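Side-chain contacts in 2-hydroxy-3-oxopropionate reductase (Polaromonas sp. JS666, PDB 4DLL), which probably catalyses the reversible NAD(P)H-dependent reduction of 2-hydroxy-3-oxopropionate (tartronate semialdehyde) to D-glycerate: residues E215-A220 with A225-V230; I208-V213 with Q245-R250; A201-V206 with S263-D268; L44-R49 with K181-A186. All coordinates share one frame; numbering follows the deposited sequence.

Contact 1: residues E215-A220 with A225-V230; sequences EALLFA and ADMAKV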
# COMPACT_ATOMS: atom_id res chain seq x y z
N GLU A 215 6.76 -10.58 0.49
CA GLU A 215 7.09 -11.26 1.72
C GLU A 215 5.92 -11.85 2.50
O GLU A 215 6.03 -12.93 3.06
CB GLU A 215 7.88 -10.36 2.61
CG GLU A 215 8.27 -11.08 3.86
CD GLU A 215 9.50 -10.51 4.43
OE1 GLU A 215 10.51 -10.62 3.73
OE2 GLU A 215 9.43 -9.93 5.53
N ALA A 216 4.79 -11.15 2.53
CA ALA A 216 3.64 -11.68 3.18
C ALA A 216 2.97 -12.81 2.39
O ALA A 216 2.46 -13.76 2.98
CB ALA A 216 2.67 -10.57 3.63
N LEU A 217 3.00 -12.73 1.07
CA LEU A 217 2.39 -13.76 0.26
C LEU A 217 3.23 -15.02 0.26
O LEU A 217 2.68 -16.13 0.15
CB LEU A 217 2.20 -13.31 -1.18
CG LEU A 217 1.17 -12.20 -1.43
CD1 LEU A 217 1.04 -11.97 -2.95
CD2 LEU A 217 -0.16 -12.50 -0.77
N LEU A 218 4.54 -14.86 0.33
CA LEU A 218 5.39 -16.02 0.46
C LEU A 218 5.26 -16.67 1.84
O LEU A 218 5.19 -17.88 1.95
CB LEU A 218 6.85 -15.69 0.13
CG LEU A 218 7.11 -15.56 -1.37
CD1 LEU A 218 8.19 -14.52 -1.65
CD2 LEU A 218 7.49 -16.92 -1.96
N PHE A 219 5.28 -15.87 2.89
CA PHE A 219 5.05 -16.34 4.24
C PHE A 219 3.76 -17.16 4.30
O PHE A 219 3.75 -18.29 4.80
CB PHE A 219 4.98 -15.14 5.19
CG PHE A 219 4.50 -15.47 6.57
CD1 PHE A 219 5.40 -15.92 7.54
CD2 PHE A 219 3.16 -15.34 6.90
CE1 PHE A 219 4.96 -16.23 8.81
CE2 PHE A 219 2.71 -15.65 8.18
CZ PHE A 219 3.61 -16.09 9.14
N ALA A 220 2.68 -16.61 3.79
CA ALA A 220 1.40 -17.32 3.83
C ALA A 220 1.52 -18.68 3.14
O ALA A 220 1.12 -19.71 3.69
CB ALA A 220 0.33 -16.50 3.19
N ALA A 225 -0.93 -22.02 2.48
CA ALA A 225 -2.06 -21.11 2.36
C ALA A 225 -2.58 -20.86 0.95
O ALA A 225 -3.78 -20.59 0.81
CB ALA A 225 -1.77 -19.81 3.05
N ASP A 226 -1.73 -20.97 -0.08
CA ASP A 226 -2.13 -20.62 -1.48
C ASP A 226 -2.37 -19.12 -1.69
O ASP A 226 -3.32 -18.48 -1.18
CB ASP A 226 -3.28 -21.52 -2.05
CG ASP A 226 -4.37 -20.73 -2.85
OD1 ASP A 226 -4.28 -20.57 -4.09
OD2 ASP A 226 -5.37 -20.32 -2.21
N MSE A 227 -1.48 -18.58 -2.49
CA MSE A 227 -1.40 -17.17 -2.71
C MSE A 227 -2.66 -16.50 -3.20
O MSE A 227 -2.95 -15.37 -2.77
CB MSE A 227 -0.32 -16.95 -3.71
CG MSE A 227 1.02 -17.08 -3.07
SE MSE A 227 2.28 -16.14 -4.18
CE MSE A 227 1.12 -14.75 -4.82
N ALA A 228 -3.40 -17.17 -4.09
CA ALA A 228 -4.53 -16.48 -4.69
C ALA A 228 -5.59 -16.18 -3.63
O ALA A 228 -6.20 -15.12 -3.67
CB ALA A 228 -5.12 -17.24 -5.86
N LYS A 229 -5.81 -17.12 -2.70
CA LYS A 229 -6.98 -17.01 -1.78
C LYS A 229 -6.69 -15.95 -0.75
O LYS A 229 -7.54 -15.14 -0.42
CB LYS A 229 -7.32 -18.34 -1.08
CG LYS A 229 -8.13 -19.36 -1.90
CD LYS A 229 -9.44 -18.81 -2.44
CE LYS A 229 -10.59 -18.99 -1.48
NZ LYS A 229 -11.85 -18.43 -2.05
N VAL A 230 -5.47 -15.98 -0.23
CA VAL A 230 -4.94 -14.96 0.62
C VAL A 230 -5.09 -13.57 0.03
O VAL A 230 -5.51 -12.65 0.73
CB VAL A 230 -3.45 -15.24 0.92
CG1 VAL A 230 -2.80 -14.02 1.50
CG2 VAL A 230 -3.34 -16.42 1.90
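Leu-217 meets selenomethionine Met-227 and Val-230 in an apolar contact between the C-terminal part of helix 194-222 and the start of helix 227-234. The two longer side chains cross at about a right angle, and the leucine branch CD1 presses on the terminal methyl CE of Met-227 at 3.4 Å, tighter than an ordinary carbon contact. The Met-227 chain is bent at chi3 (33°), which folds CE back beside the leucine and leaves SE 4.1 Å from Leu-217 CB. The other leucine branch, CD2, lies 3.8 Å from Val-230 CG1, with the two side chains running past each other in opposite directions. Val-230 CG2 reaches the other way, to Ala-220 CB at 3.9 Å, so the two valine methyls serve two residues one helical turn apart.

Small residues bring the backbones together where the chain turns: Ala-220 and Ala-225 face each other with CB atoms 3.9 Å apart. A polar bond within the second segment starts the next helix. Asp-226 is the N-cap of helix 227-234, its OD2 accepting from Lys-229 N at 3.3 Å; the donor comes from above the carboxylate plane rather than within it.

The flank of helix 194-222 beside the contact faces the second subunit, where Glu-215 OE2 hydrogen-bonds to Thr-286 OG1 of that chain. Around this buried pair of consecutive helices, Met-227 also packs on Phe-310 of helix 309-315 and on Val-252 of helix 247-252.

Contact 2: residues I208-V213 with Q245-R250; sequences ITIGAV and QLHGQR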
# COMPACT_ATOMS: atom_id res chain seq x y z
N ILE A 208 8.92 -0.29 -1.60
CA ILE A 208 8.75 -1.03 -0.35
C ILE A 208 7.48 -1.92 -0.31
O ILE A 208 7.52 -3.05 0.19
CB ILE A 208 8.79 -0.03 0.84
CG1 ILE A 208 10.14 0.72 0.90
CG2 ILE A 208 8.58 -0.72 2.12
CD1 ILE A 208 10.04 2.10 1.67
N THR A 209 6.34 -1.43 -0.85
CA THR A 209 5.09 -2.14 -0.79
C THR A 209 5.15 -3.41 -1.61
O THR A 209 4.67 -4.45 -1.20
CB THR A 209 3.92 -1.28 -1.23
OG1 THR A 209 3.91 -0.09 -0.44
CG2 THR A 209 2.63 -2.06 -0.97
N ILE A 210 5.83 -3.33 -2.73
CA ILE A 210 6.16 -4.50 -3.50
C ILE A 210 6.79 -5.61 -2.64
O ILE A 210 6.32 -6.75 -2.67
CB ILE A 210 7.07 -4.09 -4.68
CG1 ILE A 210 6.21 -3.53 -5.79
CG2 ILE A 210 7.78 -5.27 -5.30
CD1 ILE A 210 7.10 -2.82 -6.93
N GLY A 211 7.82 -5.28 -1.88
CA GLY A 211 8.49 -6.24 -1.01
C GLY A 211 7.62 -6.69 0.17
O GLY A 211 7.59 -7.87 0.51
N ALA A 212 6.89 -5.77 0.77
CA ALA A 212 5.93 -6.16 1.79
C ALA A 212 4.90 -7.20 1.25
O ALA A 212 4.46 -8.11 1.95
CB ALA A 212 5.21 -4.92 2.28
N VAL A 213 4.47 -7.01 0.03
CA VAL A 213 3.46 -7.88 -0.51
C VAL A 213 4.13 -9.23 -0.91
O VAL A 213 3.51 -10.25 -0.81
CB VAL A 213 2.70 -7.20 -1.64
CG1 VAL A 213 1.99 -8.24 -2.55
CG2 VAL A 213 1.71 -6.12 -1.08
N GLN A 245 -3.11 -5.16 -5.68
CA GLN A 245 -3.96 -5.50 -6.83
C GLN A 245 -3.19 -5.58 -8.16
O GLN A 245 -3.54 -6.39 -9.02
CB GLN A 245 -5.12 -4.50 -7.00
CG GLN A 245 -6.01 -4.35 -5.71
CD GLN A 245 -6.60 -5.73 -5.21
OE1 GLN A 245 -6.45 -6.12 -4.02
NE2 GLN A 245 -7.24 -6.47 -6.12
N LEU A 246 -2.18 -4.72 -8.38
CA LEU A 246 -1.53 -4.78 -9.69
C LEU A 246 -0.39 -5.79 -9.63
O LEU A 246 -0.54 -6.87 -10.14
CB LEU A 246 -1.06 -3.42 -10.20
CG LEU A 246 -0.41 -3.37 -11.60
CD1 LEU A 246 -1.51 -3.25 -12.75
CD2 LEU A 246 0.62 -2.21 -11.68
N HIS A 247 0.72 -5.44 -8.98
CA HIS A 247 1.87 -6.33 -8.83
C HIS A 247 1.64 -7.64 -8.09
O HIS A 247 2.38 -8.61 -8.32
CB HIS A 247 2.96 -5.60 -8.10
CG HIS A 247 3.22 -4.24 -8.66
ND1 HIS A 247 4.07 -4.02 -9.72
CD2 HIS A 247 2.70 -3.03 -8.34
CE1 HIS A 247 4.08 -2.73 -10.01
NE2 HIS A 247 3.24 -2.11 -9.20
N GLY A 248 0.69 -7.66 -7.16
CA GLY A 248 0.41 -8.87 -6.44
C GLY A 248 -0.22 -9.96 -7.32
O GLY A 248 0.10 -11.16 -7.15
N GLN A 249 -1.12 -9.55 -8.22
CA GLN A 249 -1.72 -10.46 -9.18
C GLN A 249 -0.65 -11.05 -10.08
O GLN A 249 -0.70 -12.26 -10.34
CB GLN A 249 -2.85 -9.82 -9.98
CG GLN A 249 -3.72 -10.81 -10.80
CD GLN A 249 -4.19 -12.14 -10.06
OE1 GLN A 249 -4.49 -13.15 -10.72
NE2 GLN A 249 -4.24 -12.14 -8.73
N ARG A 250 0.36 -10.24 -10.45
CA ARG A 250 1.52 -10.71 -11.22
C ARG A 250 2.38 -11.64 -10.38
O ARG A 250 3.20 -12.44 -10.91
CB ARG A 250 2.42 -9.56 -11.70
CG ARG A 250 1.82 -8.59 -12.76
CD ARG A 250 2.65 -7.30 -12.87
NE ARG A 250 2.03 -6.33 -13.74
CZ ARG A 250 2.41 -5.07 -13.91
NH1 ARG A 250 3.46 -4.57 -13.26
NH2 ARG A 250 1.72 -4.27 -14.73
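The imidazole of His-247 is sandwiched between two aliphatic side chains. Across the contact, Ile-210 covers one face, its CD1 standing over the ring centre 4.2 Å above the plane. The opposite face belongs to Leu-246, the preceding residue, whose CD2 is 3.6 Å above the plane but displaced toward the rim. Leu-246 serves a second flat group as well: its CG lies 3.9 Å from the guanidinium plane of Arg-250, again off to one side. Ile-210 approaches with its whole CG1-CD1 arm. Its chi1 is -80° and chi2 is extended at 169°, which carries the arm from the helix flank onto the ring, with CG1 4.2 Å from His-247 CG.

The contact lies in the all-helical C-terminal part of the enzyme, where the long helix 194-222 forms a central rod and the short helix 247-252 comes back against it; 31 residues separate the two segments. At Gly-248 the packing becomes methyl against backbone: Val-213 CG1 rests 4.2 Å from Gly-248 CA, meeting the bare main chain there. No hydrogen bond links the two segments. Polar ties run elsewhere: Arg-250 NH1 makes a salt bridge with Asp-305 OD2. Gln-306 packs on both Ile-210 and His-247, while Tyr-293 of helix 284-301 touches Ile-210.

Contact 3: residues A201-V206 with S263-D268; sequences ANQMIV and SIQLKD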
# COMPACT_ATOMS: atom_id res chain seq x y z
N ALA A 201 9.44 10.07 -3.22
CA ALA A 201 8.53 9.58 -2.19
C ALA A 201 7.61 8.49 -2.75
O ALA A 201 7.45 7.47 -2.13
CB ALA A 201 7.68 10.77 -1.52
N ASN A 202 6.99 8.69 -3.91
CA ASN A 202 5.99 7.71 -4.50
C ASN A 202 6.75 6.42 -4.89
O ASN A 202 6.34 5.27 -4.64
CB ASN A 202 5.49 8.40 -5.76
CG ASN A 202 4.37 7.74 -6.43
OD1 ASN A 202 4.55 6.90 -7.34
ND2 ASN A 202 3.16 8.20 -6.07
N GLN A 203 7.95 6.58 -5.44
CA GLN A 203 8.72 5.31 -5.74
C GLN A 203 9.24 4.50 -4.50
O GLN A 203 9.18 3.27 -4.46
CB GLN A 203 9.85 5.58 -6.76
CG GLN A 203 9.39 6.04 -8.13
CD GLN A 203 8.07 5.38 -8.62
OE1 GLN A 203 6.97 5.92 -8.38
NE2 GLN A 203 8.19 4.20 -9.25
N MSE A 204 9.75 5.17 -3.49
CA MSE A 204 9.90 4.54 -2.16
C MSE A 204 8.68 3.74 -1.73
O MSE A 204 8.80 2.60 -1.32
CB MSE A 204 10.12 5.62 -1.09
CG MSE A 204 11.41 6.27 -1.25
SE MSE A 204 11.67 7.92 -0.21
CE MSE A 204 12.47 8.77 -1.72
N ILE A 205 7.50 4.36 -1.72
CA ILE A 205 6.30 3.61 -1.30
C ILE A 205 6.02 2.46 -2.25
O ILE A 205 5.73 1.37 -1.82
CB ILE A 205 5.01 4.51 -1.20
CG1 ILE A 205 5.18 5.64 -0.17
CG2 ILE A 205 3.76 3.65 -0.94
CD1 ILE A 205 3.85 6.49 -0.06
N VAL A 206 6.17 2.65 -3.53
CA VAL A 206 5.91 1.52 -4.42
C VAL A 206 6.98 0.42 -4.19
O VAL A 206 6.65 -0.77 -4.08
CB VAL A 206 5.78 1.96 -5.97
CG1 VAL A 206 5.78 0.75 -6.96
CG2 VAL A 206 4.59 2.82 -6.21
N SER A 263 15.37 -2.77 -12.77
CA SER A 263 16.53 -1.83 -12.61
C SER A 263 16.13 -0.33 -12.58
O SER A 263 16.87 0.55 -12.15
CB SER A 263 17.63 -2.08 -13.68
OG SER A 263 17.38 -1.30 -14.84
N ILE A 264 14.96 -0.04 -13.08
CA ILE A 264 14.39 1.30 -12.95
C ILE A 264 14.04 1.53 -11.49
O ILE A 264 14.32 2.58 -10.96
CB ILE A 264 13.14 1.46 -13.84
CG1 ILE A 264 13.44 0.95 -15.26
CG2 ILE A 264 12.66 2.90 -13.84
CD1 ILE A 264 13.81 2.01 -16.30
N GLN A 265 13.44 0.54 -10.84
CA GLN A 265 13.09 0.70 -9.42
C GLN A 265 14.36 0.87 -8.59
O GLN A 265 14.36 1.68 -7.65
CB GLN A 265 12.22 -0.44 -8.91
CG GLN A 265 11.75 -0.26 -7.45
CD GLN A 265 10.60 0.75 -7.28
OE1 GLN A 265 9.70 0.82 -8.09
NE2 GLN A 265 10.62 1.49 -6.20
N LEU A 266 15.45 0.15 -8.95
CA LEU A 266 16.75 0.28 -8.28
C LEU A 266 17.23 1.72 -8.37
O LEU A 266 17.60 2.32 -7.35
CB LEU A 266 17.79 -0.64 -8.89
CG LEU A 266 19.22 -0.49 -8.32
CD1 LEU A 266 19.34 -0.88 -6.80
CD2 LEU A 266 20.22 -1.27 -9.19
N LYS A 267 17.18 2.26 -9.58
CA LYS A 267 17.53 3.64 -9.82
C LYS A 267 16.63 4.54 -8.97
O LYS A 267 17.13 5.49 -8.34
CB LYS A 267 17.44 3.93 -11.34
CG LYS A 267 17.86 5.33 -11.80
CD LYS A 267 17.14 5.82 -13.13
CE LYS A 267 15.68 5.29 -13.37
NZ LYS A 267 14.57 5.94 -12.54
N ASP A 268 15.33 4.29 -8.92
CA ASP A 268 14.49 5.15 -8.08
C ASP A 268 14.98 5.09 -6.65
O ASP A 268 15.11 6.11 -6.03
CB ASP A 268 12.96 4.82 -8.11
CG ASP A 268 12.37 4.74 -9.51
OD1 ASP A 268 12.75 5.54 -10.43
OD2 ASP A 268 11.47 3.85 -9.67
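Gln-203 and Asp-268 lie across one another with the glutamine amide almost perpendicular to the carboxylate, their planes 88° apart. Contact begins at the roots of the side chains, where Gln-203 CB and Asp-268 CB are 3.5 Å apart, and continues along the glutamine, whose CG is 3.4 Å from Asp-268 OD2. A bend at chi2 (-37°) folds the amide back over the acid, and NE2 gives OD2 a weak hydrogen bond of 3.3 Å. The other carboxylate oxygen is taken by the neighbour in sequence: Lys-267 NZ forms a 2.8 Å salt bridge with Asp-268 OD1, meeting it on the anti side, tilted out of the carboxylate plane. The two oxygens thus have separate partners, Gln-203 and Lys-267. At the other end of the glutamine amide, OE1 accepts a weak hydrogen bond from Lys-199 NZ.

These residues join helix 201-206, part of the long helix 194-222, to helix 263-268 within the helical C-terminal domain. The segment axes are 9.9 Å apart at closest approach and run at 124°, closer to antiparallel than to parallel, a spacing that polar side chains bridge here.

Gln-265 comes in at a slant to Gln-203, their amide planes turned moderately. Passing alongside the Gln-203 side chain, it donates a bent hydrogen bond from NE2 to the backbone oxygen of Gln-203 at 2.9 Å. The acceptor lies nearly in the Gln-265 amide plane, whereas the donor stands well above the plane of the Gln-203 carbonyl. Gln-265 OE1 sits 4.1 Å from Val-206 CG1 and accepts a weak hydrogen bond from Gln-306 NE2.

Contact 4: residues L44-R49 with K181-A186; sequences LPMARR and KVFGRA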
# COMPACT_ATOMS: atom_id res chain seq x y z
N LEU A 44 2.88 7.02 -26.19
CA LEU A 44 1.92 6.82 -27.26
C LEU A 44 0.47 7.13 -26.88
O LEU A 44 -0.19 7.91 -27.57
CB LEU A 44 2.01 5.41 -27.83
CG LEU A 44 2.16 5.34 -29.34
CD1 LEU A 44 3.63 5.67 -29.64
CD2 LEU A 44 1.76 3.92 -29.82
N PRO A 45 -0.01 6.50 -25.79
CA PRO A 45 -1.38 6.79 -25.33
C PRO A 45 -1.55 8.28 -25.00
O PRO A 45 -2.62 8.87 -25.28
CB PRO A 45 -1.52 5.90 -24.08
CG PRO A 45 -0.17 5.26 -23.85
CD PRO A 45 0.58 5.34 -25.09
N MSE A 46 -0.51 8.90 -24.45
CA MSE A 46 -0.55 10.35 -24.16
C MSE A 46 -0.59 11.27 -25.39
O MSE A 46 -1.18 12.36 -25.33
CB MSE A 46 0.57 10.78 -23.20
CG MSE A 46 0.46 10.04 -21.90
SE MSE A 46 2.08 10.26 -20.81
CE MSE A 46 1.79 12.10 -20.21
N ALA A 47 0.04 10.85 -26.48
CA ALA A 47 -0.02 11.64 -27.70
C ALA A 47 -1.42 11.55 -28.32
O ALA A 47 -1.90 12.49 -28.91
CB ALA A 47 1.03 11.20 -28.67
N ARG A 48 -2.08 10.42 -28.15
CA ARG A 48 -3.34 10.20 -28.80
C ARG A 48 -4.44 11.02 -28.06
O ARG A 48 -5.29 11.64 -28.71
CB ARG A 48 -3.58 8.69 -28.85
CG ARG A 48 -4.98 8.17 -29.20
CD ARG A 48 -5.31 7.00 -28.24
NE ARG A 48 -6.46 6.21 -28.68
N ARG A 49 -4.37 11.10 -26.73
CA ARG A 49 -5.34 11.95 -26.05
C ARG A 49 -5.05 13.39 -26.38
O ARG A 49 -5.95 14.23 -26.41
CB ARG A 49 -5.33 11.73 -24.55
CG ARG A 49 -5.44 10.27 -24.14
CD ARG A 49 -5.79 10.15 -22.69
NE ARG A 49 -7.23 10.03 -22.51
CZ ARG A 49 -8.04 10.99 -22.05
NH1 ARG A 49 -7.57 12.18 -21.70
NH2 ARG A 49 -9.35 10.74 -21.93
N LYS A 181 -4.32 18.44 -17.51
CA LYS A 181 -5.64 17.79 -17.38
C LYS A 181 -5.94 16.72 -18.42
O LYS A 181 -6.70 15.79 -18.17
CB LYS A 181 -6.79 18.80 -17.44
CG LYS A 181 -6.58 20.02 -16.70
CD LYS A 181 -7.19 20.01 -15.35
CE LYS A 181 -7.72 21.42 -14.99
NZ LYS A 181 -8.47 21.43 -13.67
N VAL A 182 -5.38 16.86 -19.61
CA VAL A 182 -5.54 15.86 -20.64
C VAL A 182 -4.97 14.51 -20.15
O VAL A 182 -5.47 13.43 -20.52
CB VAL A 182 -4.85 16.31 -21.98
CG1 VAL A 182 -4.95 15.25 -23.07
CG2 VAL A 182 -5.45 17.58 -22.50
N PHE A 183 -3.91 14.56 -19.34
CA PHE A 183 -3.25 13.29 -18.95
C PHE A 183 -3.75 12.75 -17.62
O PHE A 183 -3.77 11.54 -17.44
CB PHE A 183 -1.75 13.44 -18.85
CG PHE A 183 -1.12 14.05 -20.05
CD1 PHE A 183 -1.38 13.55 -21.32
CD2 PHE A 183 -0.24 15.12 -19.89
CE1 PHE A 183 -0.77 14.13 -22.44
CE2 PHE A 183 0.37 15.71 -20.98
CZ PHE A 183 0.11 15.22 -22.27
N GLY A 184 -4.16 13.63 -16.71
CA GLY A 184 -4.75 13.12 -15.48
C GLY A 184 -5.01 14.19 -14.49
O GLY A 184 -5.25 15.32 -14.85
N ARG A 185 -5.01 13.83 -13.22
CA ARG A 185 -5.12 14.83 -12.18
C ARG A 185 -3.71 15.36 -11.76
O ARG A 185 -2.85 14.57 -11.34
CB ARG A 185 -5.89 14.25 -10.98
CG ARG A 185 -6.27 15.31 -9.96
CD ARG A 185 -6.97 14.68 -8.69
NE ARG A 185 -6.24 13.55 -8.10
CZ ARG A 185 -5.17 13.67 -7.29
NH1 ARG A 185 -4.67 14.87 -6.98
NH2 ARG A 185 -4.58 12.58 -6.76
N ALA A 186 -3.47 16.67 -11.90
CA ALA A 186 -2.18 17.26 -11.52
C ALA A 186 -2.32 18.04 -10.24
O ALA A 186 -3.37 18.66 -9.99
CB ALA A 186 -1.63 18.18 -12.65
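A methyl-over-ring contact and a weak polar clasp join helix 43-52 to the C-terminal end of helix 170-183, just before strand 184-190, in the N-terminal nucleotide-binding domain. Selenomethionine Met-46 supplies the methyl: its CE stands 3.5 Å from the centroid of the Phe-183 ring, only 13° off the ring normal, a CH-pi contact. SE lies above the same face but farther off, 5.1 Å from that centroid, so this Met-aromatic pair touches through the methyl. The bend at chi3 (75°) turns CE over the ring after an extended chi2. Phe-183 is also met at its edge, where Met-46 O lies in the ring plane 3.4 Å from CE1; one residue thus meets both a face and the rim of the phenyl group.

One helical turn on, Arg-49 reaches the preceding residue of the other segment. Its NH1 donates to Val-182 O over a short 2.7 Å, but the bond is bent and weak. The oxygen sits at the guanidinium edge, near its plane. Arg-49 NE has another weak acceptor, Glu-158 O, so the arginine has weak acceptors in two parts of the chain. Val-182 answers with its CG1 methyl, 3.8 Å from Arg-49 CB and 3.6 Å from Arg-49 O.

Met-46 also packs on Leu-162 of strand 162-167, the neighbour of strand 184-190 in the sheet. Gly-38 and Gly-40 lie between strand 33-37 and helix 43-52, which begins at Gly-43, consistent with the GxGxxG strand-turn-helix of a Rossmann-type dinucleotide-binding domain.

How the contacts relate
Contacts 1, 2 and 3 share helix 194-222, each pairing a different part of it with a later helix, and all three are buried and close to the second subunit. Their chemistry changes along that rod: contact 3 is polar, built on amides and a carboxylate; contact 2 sets aliphatic groups against an imidazole and a glycine; contact 1, farthest from the chain centre, joins apolar side chains, one of them selenomethionine, beside a helix cap. Contact 4 belongs to the other domain, its centre about 22 Å from that of contact 3. It is only partly buried, combining a selenomethionine-phenylalanine pair with a weak arginine-to-backbone bond at the partly exposed side. Strand 184-190 leads on to helix 194-222.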